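Side-chain contacts in adenylate kinase (Desulfovibrio gigas, PDB 2XB4), which probably catalyses the reversible transfer of the terminal phosphate group of ATP to AMP, giving two ADP, and carries a bound zinc ion: residues A27-G32 with L69-S74; V90-L95 with L185-Y190; V118-I123 with G168-R173. All coordinates share one frame; numbering follows the deposited sequence.

Following the chain from the N terminus, contact 1 comes first: residues 27-32 meet 69-74 after an excursion, just over half helical, that holds most of the predicted NMP region, and the edge strand of the CORE sheet is thereby joined to helix 61-75. Contact 2 opens next, at 90-95, and closes only at 185-190, tying helix 89-101 to helix 184-192. Nested inside that long loop lies contact 3, where 118-123 pairs with 168-173 across the zinc-carrying LID excursion. Contacts 1 and 2 touch through L69 and L95, their centres about 17 Å apart. Contact 3 lies across the chain's centre from contact 1, with centres about 27 Å apart.

Contact 1. Residues A27-G32 with L69-S74; sequences AHIESG and LETLES
I29, on the edge strand of the parallel CORE sheet of this P-loop kinase fold, faces T71 and L72 of helix 61-75, and the backbones come nearest at I29 and L72, 7.7 Å between their CA atoms. Residues 27-30 are extended and bond to strand 80-83, while 31-32 begin the next helix, within the predicted NMP region; 69-74 are helical. No hydrogen bond joins the two segments, and the contact is a small, buried meeting of methyl and methylene groups.

I29 points its CB at the helix and supplies both branches. I29 CG2, anti to the backbone N, lies 3.9 Å from T71 CG2, and the two side chains lie alongside each other, pointing opposite ways. T71 turns the same way (chi1 -64°), which sends its methyl to the strand and leaves OG1 beside its own backbone N, where weak hydrogen bonds to M67 O, E37 and H38 engage it. I34 of helix 31-40 packs on both I29 and T71. L72 arrives obliquely, its CB not aimed at the strand; one branch alone bridges the gap, with L72 CD2 4.0 Å from I29 CG1.

Contact 2. Residues V90-L95 with L185-Y190; sequences VQAQKL and LAAAYY
A chi1 of 163° places the CG of Y190 anti to its backbone N and carries the ring across from helix 184-192 to A92 and Q93 on helix 89-101. Q93 CG is also anti to its backbone N (chi1 173°), which lays CB and CG beside the tyrosine hydroxyl; the side chain stands roughly perpendicular to that of Y190. The phenol oxygen sits against aliphatic carbon: Y190 OH is 3.4 Å from Q93 CA and 3.6 Å from Q93 CG. These are packing contacts, and no hydrogen bond crosses between the segments. The polar end of Q93 is engaged within its own helix, where NE2 bonds to E97 OE2.

Nearer its base, the ring leans on A92. Y190 CD2 lies 3.7 Å from A92 CB, and Y190 CE2 is 3.5 Å from A92 O, which also accepts a weak hydrogen bond from the Y191 hydroxyl. The same A92 methyl meets that of A187, with 3.8 Å between A92 CB and A187 CB; here the backbones draw nearest, 5.6 Å between the two CA atoms. Small alanines on both helices permit this approach, while the large ring spans the gap beside them. F96 adds to the packing on Y190, and P86, of the predicted AMP site, packs on A92.

The axes of the two short segments run 31° from parallel, 9.1 Å apart at closest approach, a near-parallel helix-helix contact made by small alanines and one tyrosine ring, within the CORE domain of an adenylate kinase and adjoining the predicted AMP-binding loop.

Contact 3. Residues V118-I123 with G168-R173; sequences VAKNRI and GAINKR
I123 and I170 interdigitate, each running alongside the other toward the opposite helix with its CB directed there, and form much of the apolar packing. Both have CG2 anti to the backbone N and CG1 anti to the carbonyl carbon, and the branches pair crosswise: I123 CG2 lies 3.7 Å from I170 CD1, and I123 CD1 lies 4.0 Å from I170 CG2.

K120 runs nearly perpendicular to I170, its chain fully extended from a chi1 of 176°. K120 CG rests 4.0 Å from I170 CG2, and the outer part of the chain continues obliquely past the amide of N171. There K120 CD is 3.9 Å from N171 OD1, while K120 NZ stands 3.7 Å from N171 ND2, two donor groups side by side without a bond between them. Each polar end has its own partner: K120 NZ forms a salt bridge with E167, and N171 OD1 accepts a hydrogen bond from R116. The lysine thus ties its helix to the residue that begins helix 167-177. H174, one turn beyond I170, also packs on K120 and I123.

The axes of the two short segments make 145°, roughly antiparallel, with a closest approach of 10.9 Å. I123 also lies close to G10 and R126 of the tartrate-occupied pocket. Helices 116-124 and 167-177 flank the LID, here zinc-binding, and this contact pairs them at its base, beside the predicted ATP site of the adenylate kinase fold.

Contact 1. Residues A27-G32 with L69-S74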
ATOM      1  N   ALA A  27      10.917  15.958  27.354  1.00 20.04           N
ATOM      2  CA  ALA A  27      11.038  14.625  26.761  1.00 19.19           C
ATOM      3  C   ALA A  27       9.656  14.164  26.309  1.00 18.55           C
ATOM      4  O   ALA A  27       8.718  14.151  27.131  1.00 15.86           O
ATOM      5  CB  ALA A  27      11.548  13.670  27.747  1.00 19.93           C
ATOM      6  N   HIS A  28       9.508  13.715  25.054  1.00 18.57           N
ATOM      7  CA  HIS A  28       8.199  13.255  24.632  1.00 21.18           C
ATOM      8  C   HIS A  28       8.134  11.764  24.907  1.00 21.24           C
ATOM      9  O   HIS A  28       8.788  11.034  24.196  1.00 22.39           O
ATOM     10  CB  HIS A  28       7.993  13.501  23.112  1.00 22.95           C
ATOM     11  CG  HIS A  28       6.788  12.790  22.555  1.00 29.93           C
ATOM     12  ND1 HIS A  28       5.492  13.144  22.887  1.00 31.75           N
ATOM     13  CD2 HIS A  28       6.683  11.729  21.709  1.00 34.13           C
ATOM     14  CE1 HIS A  28       4.644  12.359  22.251  1.00 33.74           C
ATOM     15  NE2 HIS A  28       5.334  11.478  21.544  1.00 39.44           N
ATOM     16  N   ILE A  29       7.349  11.317  25.891  1.00 19.27           N
ATOM     17  CA  ILE A  29       7.323   9.946  26.336  1.00 20.67           C
ATOM     18  C   ILE A  29       6.050   9.219  25.850  1.00 21.47           C
ATOM     19  O   ILE A  29       4.940   9.495  26.264  1.00 20.36           O
ATOM     20  CB  ILE A  29       7.392   9.842  27.953  1.00 20.52           C
ATOM     21  CG1 ILE A  29       8.501  10.712  28.549  1.00 23.53           C
ATOM     22  CG2 ILE A  29       7.404   8.357  28.478  1.00 20.63           C
ATOM     23  CD1 ILE A  29       9.893  10.272  28.286  1.00 25.20           C
ATOM     24  N   GLU A  30       6.218   8.233  24.977  1.00 23.48           N
ATOM     25  CA  GLU A  30       5.028   7.602  24.423  1.00 24.12           C
ATOM     26  C   GLU A  30       5.109   6.146  24.806  1.00 24.13           C
ATOM     27  O   GLU A  30       6.236   5.523  25.008  1.00 22.34           O
ATOM     28  CB  GLU A  30       4.868   7.959  22.928  1.00 24.61           C
ATOM     29  CG  GLU A  30       5.579   7.139  21.995  1.00 31.20           C
ATOM     30  CD  GLU A  30       4.860   5.794  21.648  1.00 36.38           C
ATOM     31  OE1 GLU A  30       5.635   4.864  21.504  1.00 43.12           O
ATOM     32  OE2 GLU A  30       3.600   5.637  21.503  1.00 36.41           O
ATOM     33  N   SER A  31       3.925   5.624  25.040  1.00 29.39           N
ATOM     34  CA  SER A  31       3.746   4.355  25.703  1.00 28.52           C
ATOM     35  C   SER A  31       4.505   3.280  24.963  1.00 27.67           C
ATOM     36  O   SER A  31       5.112   2.435  25.567  1.00 27.17           O
ATOM     37  CB  SER A  31       2.209   4.071  25.822  1.00 31.60           C
ATOM     38  OG  SER A  31       1.537   5.033  24.987  1.00 36.07           O
ATOM     39  N   GLY A  32       4.530   3.321  23.640  1.00 30.51           N
ATOM     40  CA  GLY A  32       5.351   2.360  22.872  1.00 29.90           C
ATOM     41  C   GLY A  32       6.841   2.373  23.143  1.00 28.01           C
ATOM     42  O   GLY A  32       7.460   1.338  23.308  1.00 29.46           O
ATOM     43  N   LEU A  69       6.952   5.002  35.471  1.00 14.32           N
ATOM     44  CA  LEU A  69       7.637   5.933  36.408  1.00 14.76           C
ATOM     45  C   LEU A  69       9.160   5.887  36.246  1.00 15.21           C
ATOM     46  O   LEU A  69       9.816   6.958  36.371  1.00 15.70           O
ATOM     47  CB  LEU A  69       7.328   5.581  37.855  1.00 13.90           C
ATOM     48  CG  LEU A  69       6.150   6.318  38.487  1.00 13.14           C
ATOM     49  CD1 LEU A  69       6.678   7.709  38.891  1.00 15.37           C
ATOM     50  CD2 LEU A  69       4.897   6.324  37.583  1.00 15.17           C
ATOM     51  N   GLU A  70       9.737   4.693  35.987  1.00 15.95           N
ATOM     52  CA  GLU A  70      11.174   4.590  35.788  1.00 17.92           C
ATOM     53  C   GLU A  70      11.626   5.386  34.570  1.00 17.66           C
ATOM     54  O   GLU A  70      12.711   5.977  34.571  1.00 17.97           O
ATOM     55  CB  GLU A  70      11.647   3.130  35.596  1.00 17.70           C
ATOM     56  CG  GLU A  70      11.640   2.405  36.926  1.00 25.23           C
ATOM     57  CD  GLU A  70      12.489   1.115  36.986  1.00 30.72           C
ATOM     58  OE1 GLU A  70      12.975   0.553  35.936  1.00 23.06           O
ATOM     59  OE2 GLU A  70      12.603   0.621  38.158  1.00 34.08           O
ATOM     60  N   THR A  71      10.838   5.342  33.494  1.00 15.10           N
ATOM     61  CA  THR A  71      11.144   6.123  32.280  1.00 16.46           C
ATOM     62  C   THR A  71      11.031   7.619  32.502  1.00 18.31           C
ATOM     63  O   THR A  71      11.879   8.412  32.063  1.00 18.74           O
ATOM     64  CB  THR A  71      10.204   5.632  31.097  1.00 16.05           C
ATOM     65  OG1 THR A  71      10.590   4.260  30.868  1.00 17.44           O
ATOM     66  CG2 THR A  71      10.502   6.401  29.769  1.00 17.72           C
ATOM     67  N   LEU A  72       9.990   8.017  33.211  1.00 17.92           N
ATOM     68  CA  LEU A  72       9.800   9.444  33.561  1.00 19.30           C
ATOM     69  C   LEU A  72      10.963  10.000  34.384  1.00 21.10           C
ATOM     70  O   LEU A  72      11.409  11.134  34.167  1.00 20.19           O
ATOM     71  CB  LEU A  72       8.488   9.613  34.288  1.00 18.14           C
ATOM     72  CG  LEU A  72       7.197   9.361  33.522  1.00 19.17           C
ATOM     73  CD1 LEU A  72       5.989   9.530  34.525  1.00 17.84           C
ATOM     74  CD2 LEU A  72       7.020  10.225  32.193  1.00 21.06           C
ATOM     75  N   GLU A  73      11.470   9.183  35.315  1.00 23.19           N
ATOM     76  CA  GLU A  73      12.629   9.537  36.160  1.00 28.18           C
ATOM     77  C   GLU A  73      13.915   9.650  35.382  1.00 30.18           C
ATOM     78  O   GLU A  73      14.780  10.480  35.695  1.00 32.41           O
ATOM     79  CB  GLU A  73      12.859   8.511  37.233  1.00 27.59           C
ATOM     80  CG  GLU A  73      11.904   8.665  38.351  1.00 36.93           C
ATOM     81  CD  GLU A  73      12.093   7.618  39.444  1.00 50.18           C
ATOM     82  OE1 GLU A  73      12.504   6.450  39.134  1.00 54.05           O
ATOM     83  OE2 GLU A  73      11.838   7.985  40.619  1.00 54.73           O
ATOM     84  N   SER A  74      14.045   8.779  34.406  1.00 29.92           N
ATOM     85  CA  SER A  74      15.268   8.588  33.648  1.00 33.60           C
ATOM     86  C   SER A  74      15.332   9.568  32.421  1.00 32.08           C
ATOM     87  O   SER A  74      16.289  10.321  32.282  1.00 34.42           O
ATOM     88  CB  SER A  74      15.270   7.114  33.214  1.00 33.29           C
ATOM     89  OG  SER A  74      16.113   6.909  32.116  1.00 42.08           O
TER

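Contact 2. Residues V90-L95 with L185-Y190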
ATOM      1  N   VAL A  90      -8.623   2.683  35.759  1.00 16.08           N
ATOM      2  CA  VAL A  90      -7.779   1.923  36.707  1.00 16.83           C
ATOM      3  C   VAL A  90      -6.310   2.331  36.512  1.00 15.15           C
ATOM      4  O   VAL A  90      -5.603   2.646  37.493  1.00 14.85           O
ATOM      5  CB  VAL A  90      -8.010   0.375  36.628  1.00 19.38           C
ATOM      6  CG1 VAL A  90      -6.921  -0.436  37.405  1.00 17.92           C
ATOM      7  CG2 VAL A  90      -9.476  -0.028  37.108  1.00 22.16           C
ATOM      8  N   GLN A  91      -5.838   2.374  35.261  1.00 12.41           N
ATOM      9  CA  GLN A  91      -4.495   2.876  35.008  1.00 11.13           C
ATOM     10  C   GLN A  91      -4.355   4.324  35.440  1.00 13.01           C
ATOM     11  O   GLN A  91      -3.239   4.713  35.967  1.00 13.57           O
ATOM     12  CB  GLN A  91      -4.132   2.865  33.514  1.00 11.29           C
ATOM     13  CG  GLN A  91      -4.009   1.441  32.980  1.00 13.03           C
ATOM     14  CD  GLN A  91      -3.862   1.403  31.403  1.00 20.05           C
ATOM     15  OE1 GLN A  91      -4.175   2.345  30.698  1.00 21.62           O
ATOM     16  NE2 GLN A  91      -3.354   0.281  30.889  1.00 19.12           N
ATOM     17  N   ALA A  92      -5.366   5.168  35.191  1.00 12.40           N
ATOM     18  CA  ALA A  92      -5.173   6.588  35.501  1.00 13.17           C
ATOM     19  C   ALA A  92      -4.976   6.786  37.006  1.00 13.27           C
ATOM     20  O   ALA A  92      -4.199   7.712  37.466  1.00 13.84           O
ATOM     21  CB  ALA A  92      -6.415   7.420  35.072  1.00 13.81           C
ATOM     22  N   GLN A  93      -5.797   6.068  37.807  1.00 12.43           N
ATOM     23  CA  GLN A  93      -5.715   6.265  39.264  1.00 16.09           C
ATOM     24  C   GLN A  93      -4.351   5.620  39.771  1.00 16.00           C
ATOM     25  O   GLN A  93      -3.656   6.170  40.630  1.00 16.71           O
ATOM     26  CB  GLN A  93      -6.895   5.596  39.974  1.00 16.96           C
ATOM     27  CG  GLN A  93      -6.700   5.663  41.465  1.00 22.92           C
ATOM     28  CD  GLN A  93      -7.909   5.125  42.205  1.00 33.78           C
ATOM     29  OE1 GLN A  93      -8.929   4.782  41.586  1.00 38.18           O
ATOM     30  NE2 GLN A  93      -7.800   5.019  43.530  1.00 37.24           N
ATOM     31  N   LYS A  94      -3.995   4.455  39.259  1.00 14.65           N
ATOM     32  CA  LYS A  94      -2.685   3.816  39.719  1.00 15.19           C
ATOM     33  C   LYS A  94      -1.528   4.742  39.365  1.00 14.30           C
ATOM     34  O   LYS A  94      -0.555   4.915  40.182  1.00 15.59           O
ATOM     35  CB  LYS A  94      -2.484   2.408  39.126  1.00 12.59           C
ATOM     36  CG  LYS A  94      -3.499   1.470  39.806  1.00 14.00           C
ATOM     37  CD  LYS A  94      -3.468   0.057  39.101  1.00 23.05           C
ATOM     38  CE  LYS A  94      -3.953  -1.016  40.118  1.00 28.23           C
ATOM     39  NZ  LYS A  94      -4.446  -2.134  39.287  1.00 31.51           N
ATOM     40  N   LEU A  95      -1.618   5.362  38.181  1.00 12.81           N
ATOM     41  CA  LEU A  95      -0.556   6.308  37.769  1.00 12.90           C
ATOM     42  C   LEU A  95      -0.500   7.541  38.708  1.00 15.52           C
ATOM     43  O   LEU A  95       0.569   7.954  39.161  1.00 14.76           O
ATOM     44  CB  LEU A  95      -0.738   6.784  36.318  1.00 12.61           C
ATOM     45  CG  LEU A  95       0.220   7.882  35.757  1.00 15.54           C
ATOM     46  CD1 LEU A  95       1.644   7.261  35.614  1.00 13.83           C
ATOM     47  CD2 LEU A  95      -0.204   8.309  34.348  1.00 15.43           C
ATOM     48  N   LEU A 185     -11.562   8.765  27.736  1.00 11.39           N
ATOM     49  CA  LEU A 185     -12.235   9.956  28.201  1.00 12.25           C
ATOM     50  C   LEU A 185     -12.514   9.918  29.710  1.00 11.62           C
ATOM     51  O   LEU A 185     -12.402  10.991  30.356  1.00 12.47           O
ATOM     52  CB  LEU A 185     -13.599  10.228  27.435  1.00 10.08           C
ATOM     53  CG  LEU A 185     -13.548  10.904  26.047  1.00 16.54           C
ATOM     54  CD1 LEU A 185     -15.019  11.225  25.630  1.00 16.37           C
ATOM     55  CD2 LEU A 185     -12.689  12.237  26.099  1.00 13.19           C
ATOM     56  N   ALA A 186     -12.969   8.766  30.252  1.00  9.39           N
ATOM     57  CA  ALA A 186     -13.184   8.691  31.722  1.00 11.45           C
ATOM     58  C   ALA A 186     -11.813   8.969  32.428  1.00 11.57           C
ATOM     59  O   ALA A 186     -11.806   9.648  33.449  1.00 12.46           O
ATOM     60  CB  ALA A 186     -13.744   7.335  32.091  1.00  9.54           C
ATOM     61  N   ALA A 187     -10.695   8.469  31.864  1.00  9.72           N
ATOM     62  CA  ALA A 187      -9.388   8.746  32.463  1.00 11.28           C
ATOM     63  C   ALA A 187      -9.050  10.249  32.446  1.00 12.79           C
ATOM     64  O   ALA A 187      -8.585  10.825  33.494  1.00 14.67           O
ATOM     65  CB  ALA A 187      -8.245   7.919  31.800  1.00  9.63           C
ATOM     66  N   ALA A 188      -9.221  10.870  31.275  1.00 11.56           N
ATOM     67  CA  ALA A 188      -8.992  12.336  31.132  1.00 12.60           C
ATOM     68  C   ALA A 188      -9.848  13.124  32.148  1.00 13.62           C
ATOM     69  O   ALA A 188      -9.353  14.030  32.831  1.00 13.61           O
ATOM     70  CB  ALA A 188      -9.359  12.790  29.706  1.00 11.49           C
ATOM     71  N   TYR A 189     -11.137  12.753  32.274  1.00 13.79           N
ATOM     72  CA  TYR A 189     -12.036  13.420  33.209  1.00 13.44           C
ATOM     73  C   TYR A 189     -11.693  13.206  34.697  1.00 14.09           C
ATOM     74  O   TYR A 189     -11.986  14.051  35.507  1.00 16.89           O
ATOM     75  CB  TYR A 189     -13.531  13.050  32.962  1.00 14.74           C
ATOM     76  CG  TYR A 189     -14.046  13.323  31.580  1.00 16.49           C
ATOM     77  CD1 TYR A 189     -13.399  14.243  30.711  1.00 18.94           C
ATOM     78  CD2 TYR A 189     -15.240  12.721  31.145  1.00 18.26           C
ATOM     79  CE1 TYR A 189     -13.898  14.458  29.398  1.00 17.12           C
ATOM     80  CE2 TYR A 189     -15.775  12.983  29.882  1.00 19.77           C
ATOM     81  CZ  TYR A 189     -15.135  13.837  29.022  1.00 18.47           C
ATOM     82  OH  TYR A 189     -15.670  14.021  27.736  1.00 17.98           O
ATOM     83  N   TYR A 190     -11.123  12.065  35.036  1.00 16.05           N
ATOM     84  CA  TYR A 190     -10.611  11.833  36.359  1.00 15.74           C
ATOM     85  C   TYR A 190      -9.541  12.901  36.677  1.00 16.36           C
ATOM     86  O   TYR A 190      -9.544  13.489  37.799  1.00 17.33           O
ATOM     87  CB  TYR A 190     -10.075  10.419  36.404  1.00 14.99           C
ATOM     88  CG  TYR A 190      -9.163  10.132  37.540  1.00 13.53           C
ATOM     89  CD1 TYR A 190      -9.679   9.873  38.859  1.00 15.62           C
ATOM     90  CD2 TYR A 190      -7.785  10.015  37.338  1.00 14.55           C
ATOM     91  CE1 TYR A 190      -8.810   9.563  39.875  1.00 19.09           C
ATOM     92  CE2 TYR A 190      -6.898   9.707  38.448  1.00 16.83           C
ATOM     93  CZ  TYR A 190      -7.434   9.490  39.650  1.00 19.03           C
ATOM     94  OH  TYR A 190      -6.649   9.171  40.721  1.00 22.15           O
TER

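Contact 3. Residues V118-I123 with G168-R173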
ATOM      1  N   VAL A 118     -16.594  13.054  13.669  1.00 14.06           N
ATOM      2  CA  VAL A 118     -15.625  13.996  13.061  1.00 13.26           C
ATOM      3  C   VAL A 118     -14.219  13.364  12.986  1.00 13.45           C
ATOM      4  O   VAL A 118     -13.582  13.360  11.937  1.00 13.85           O
ATOM      5  CB  VAL A 118     -15.606  15.361  13.704  1.00 13.18           C
ATOM      6  CG1 VAL A 118     -14.481  16.221  13.086  1.00 11.59           C
ATOM      7  CG2 VAL A 118     -17.028  16.083  13.533  1.00 15.17           C
ATOM      8  N   ALA A 119     -13.754  12.819  14.124  1.00 14.18           N
ATOM      9  CA  ALA A 119     -12.480  12.101  14.190  1.00 12.19           C
ATOM     10  C   ALA A 119     -12.422  10.969  13.104  1.00 14.05           C
ATOM     11  O   ALA A 119     -11.416  10.828  12.387  1.00 12.82           O
ATOM     12  CB  ALA A 119     -12.292  11.589  15.626  1.00 11.52           C
ATOM     13  N   LYS A 120     -13.463  10.130  13.027  1.00 12.96           N
ATOM     14  CA  LYS A 120     -13.439   9.006  12.053  1.00 14.75           C
ATOM     15  C   LYS A 120     -13.363   9.569  10.645  1.00 15.14           C
ATOM     16  O   LYS A 120     -12.625   9.058   9.805  1.00 14.76           O
ATOM     17  CB  LYS A 120     -14.680   8.099  12.268  1.00 15.42           C
ATOM     18  CG  LYS A 120     -14.801   6.965  11.250  1.00 19.23           C
ATOM     19  CD  LYS A 120     -15.973   6.107  11.523  1.00 26.56           C
ATOM     20  CE  LYS A 120     -16.002   5.045  10.480  1.00 33.04           C
ATOM     21  NZ  LYS A 120     -17.292   4.345  10.531  1.00 42.96           N
ATOM     22  N   ASN A 121     -14.200  10.547  10.339  1.00 14.65           N
ATOM     23  CA  ASN A 121     -14.156  11.137   8.986  1.00 17.95           C
ATOM     24  C   ASN A 121     -12.837  11.805   8.626  1.00 16.01           C
ATOM     25  O   ASN A 121     -12.347  11.675   7.515  1.00 17.73           O
ATOM     26  CB  ASN A 121     -15.281  12.128   8.821  1.00 17.45           C
ATOM     27  CG  ASN A 121     -16.606  11.415   8.534  1.00 24.27           C
ATOM     28  OD1 ASN A 121     -16.646  10.313   7.951  1.00 29.91           O
ATOM     29  ND2 ASN A 121     -17.665  12.003   8.978  1.00 25.96           N
ATOM     30  N   ARG A 122     -12.233  12.469   9.579  1.00 16.20           N
ATOM     31  CA  ARG A 122     -10.863  12.973   9.312  1.00 15.92           C
ATOM     32  C   ARG A 122      -9.834  11.885   8.997  1.00 16.51           C
ATOM     33  O   ARG A 122      -8.924  12.161   8.208  1.00 19.24           O
ATOM     34  CB  ARG A 122     -10.346  13.804  10.456  1.00 15.31           C
ATOM     35  CG  ARG A 122     -11.047  15.097  10.532  1.00 17.72           C
ATOM     36  CD  ARG A 122     -10.513  15.974  11.645  1.00 22.48           C
ATOM     37  NE  ARG A 122     -11.251  17.242  11.480  1.00 25.21           N
ATOM     38  CZ  ARG A 122     -10.751  18.453  11.689  1.00 28.28           C
ATOM     39  NH1 ARG A 122      -9.491  18.588  12.073  1.00 22.80           N
ATOM     40  NH2 ARG A 122     -11.520  19.546  11.473  1.00 31.88           N
ATOM     41  N   ILE A 123      -9.902  10.712   9.651  1.00 13.58           N
ATOM     42  CA  ILE A 123      -8.968   9.659   9.318  1.00 12.35           C
ATOM     43  C   ILE A 123      -9.300   9.152   7.884  1.00 12.51           C
ATOM     44  O   ILE A 123      -8.398   8.969   7.055  1.00 13.65           O
ATOM     45  CB  ILE A 123      -9.090   8.505  10.309  1.00 10.99           C
ATOM     46  CG1 ILE A 123      -8.683   8.969  11.729  1.00 11.18           C
ATOM     47  CG2 ILE A 123      -8.301   7.240   9.853  1.00 12.57           C
ATOM     48  CD1 ILE A 123      -9.301   8.071  12.883  1.00 11.37           C
ATOM     49  N   GLY A 168     -13.567  -1.063  10.876  1.00 21.43           N
ATOM     50  CA  GLY A 168     -13.660  -1.915  12.091  1.00 21.80           C
ATOM     51  C   GLY A 168     -12.505  -1.543  13.020  1.00 20.09           C
ATOM     52  O   GLY A 168     -12.693  -1.452  14.212  1.00 19.89           O
ATOM     53  N   ALA A 169     -11.306  -1.274  12.480  1.00 19.71           N
ATOM     54  CA  ALA A 169     -10.159  -1.022  13.381  1.00 17.09           C
ATOM     55  C   ALA A 169     -10.276   0.385  14.012  1.00 17.00           C
ATOM     56  O   ALA A 169      -9.901   0.574  15.166  1.00 15.50           O
ATOM     57  CB  ALA A 169      -8.828  -1.136  12.608  1.00 19.36           C
ATOM     58  N   ILE A 170     -10.681   1.374  13.207  1.00 14.27           N
ATOM     59  CA  ILE A 170     -10.867   2.755  13.665  1.00 13.35           C
ATOM     60  C   ILE A 170     -11.901   2.730  14.808  1.00 12.74           C
ATOM     61  O   ILE A 170     -11.646   3.288  15.894  1.00 13.30           O
ATOM     62  CB  ILE A 170     -11.328   3.657  12.517  1.00 13.20           C
ATOM     63  CG1 ILE A 170     -10.194   3.890  11.488  1.00 16.22           C
ATOM     64  CG2 ILE A 170     -11.822   4.999  13.057  1.00 15.05           C
ATOM     65  CD1 ILE A 170     -10.821   4.538  10.225  1.00 16.75           C
ATOM     66  N   ASN A 171     -13.023   2.011  14.586  1.00 15.64           N
ATOM     67  CA  ASN A 171     -14.087   1.923  15.596  1.00 15.31           C
ATOM     68  C   ASN A 171     -13.686   1.237  16.895  1.00 15.19           C
ATOM     69  O   ASN A 171     -14.129   1.642  17.966  1.00 14.09           O
ATOM     70  CB  ASN A 171     -15.355   1.285  15.026  1.00 16.40           C
ATOM     71  CG  ASN A 171     -16.119   2.249  14.118  1.00 20.45           C
ATOM     72  OD1 ASN A 171     -16.172   3.438  14.400  1.00 23.99           O
ATOM     73  ND2 ASN A 171     -16.804   1.712  13.113  1.00 18.59           N
ATOM     74  N   LYS A 172     -12.846   0.219  16.833  1.00 13.62           N
ATOM     75  CA  LYS A 172     -12.448  -0.407  18.054  1.00 14.69           C
ATOM     76  C   LYS A 172     -11.504   0.532  18.843  1.00 14.68           C
ATOM     77  O   LYS A 172     -11.631   0.558  20.062  1.00 12.98           O
ATOM     78  CB  LYS A 172     -11.698  -1.682  17.763  1.00 17.97           C
ATOM     79  CG  LYS A 172     -12.761  -2.780  17.266  1.00 23.87           C
ATOM     80  CD  LYS A 172     -12.050  -3.959  16.781  1.00 32.54           C
ATOM     81  CE  LYS A 172     -13.051  -5.111  16.656  1.00 42.20           C
ATOM     82  NZ  LYS A 172     -12.212  -6.299  16.931  1.00 47.14           N
ATOM     83  N   ARG A 173     -10.637   1.338  18.187  1.00 13.39           N
ATOM     84  CA  ARG A 173      -9.834   2.282  18.974  1.00 12.72           C
ATOM     85  C   ARG A 173     -10.723   3.418  19.551  1.00 12.34           C
ATOM     86  O   ARG A 173     -10.486   3.857  20.694  1.00 12.32           O
ATOM     87  CB  ARG A 173      -8.680   2.896  18.159  1.00 14.08           C
ATOM     88  CG  ARG A 173      -7.615   1.863  17.688  1.00 20.84           C
ATOM     89  CD  ARG A 173      -6.563   2.555  16.826  1.00 28.97           C
ATOM     90  NE  ARG A 173      -5.929   1.538  16.029  1.00 39.52           N
ATOM     91  CZ  ARG A 173      -6.096   1.261  14.712  1.00 41.16           C
ATOM     92  NH1 ARG A 173      -6.819   2.008  13.818  1.00 31.67           N
ATOM     93  NH2 ARG A 173      -5.406   0.215  14.260  1.00 45.02           N
TER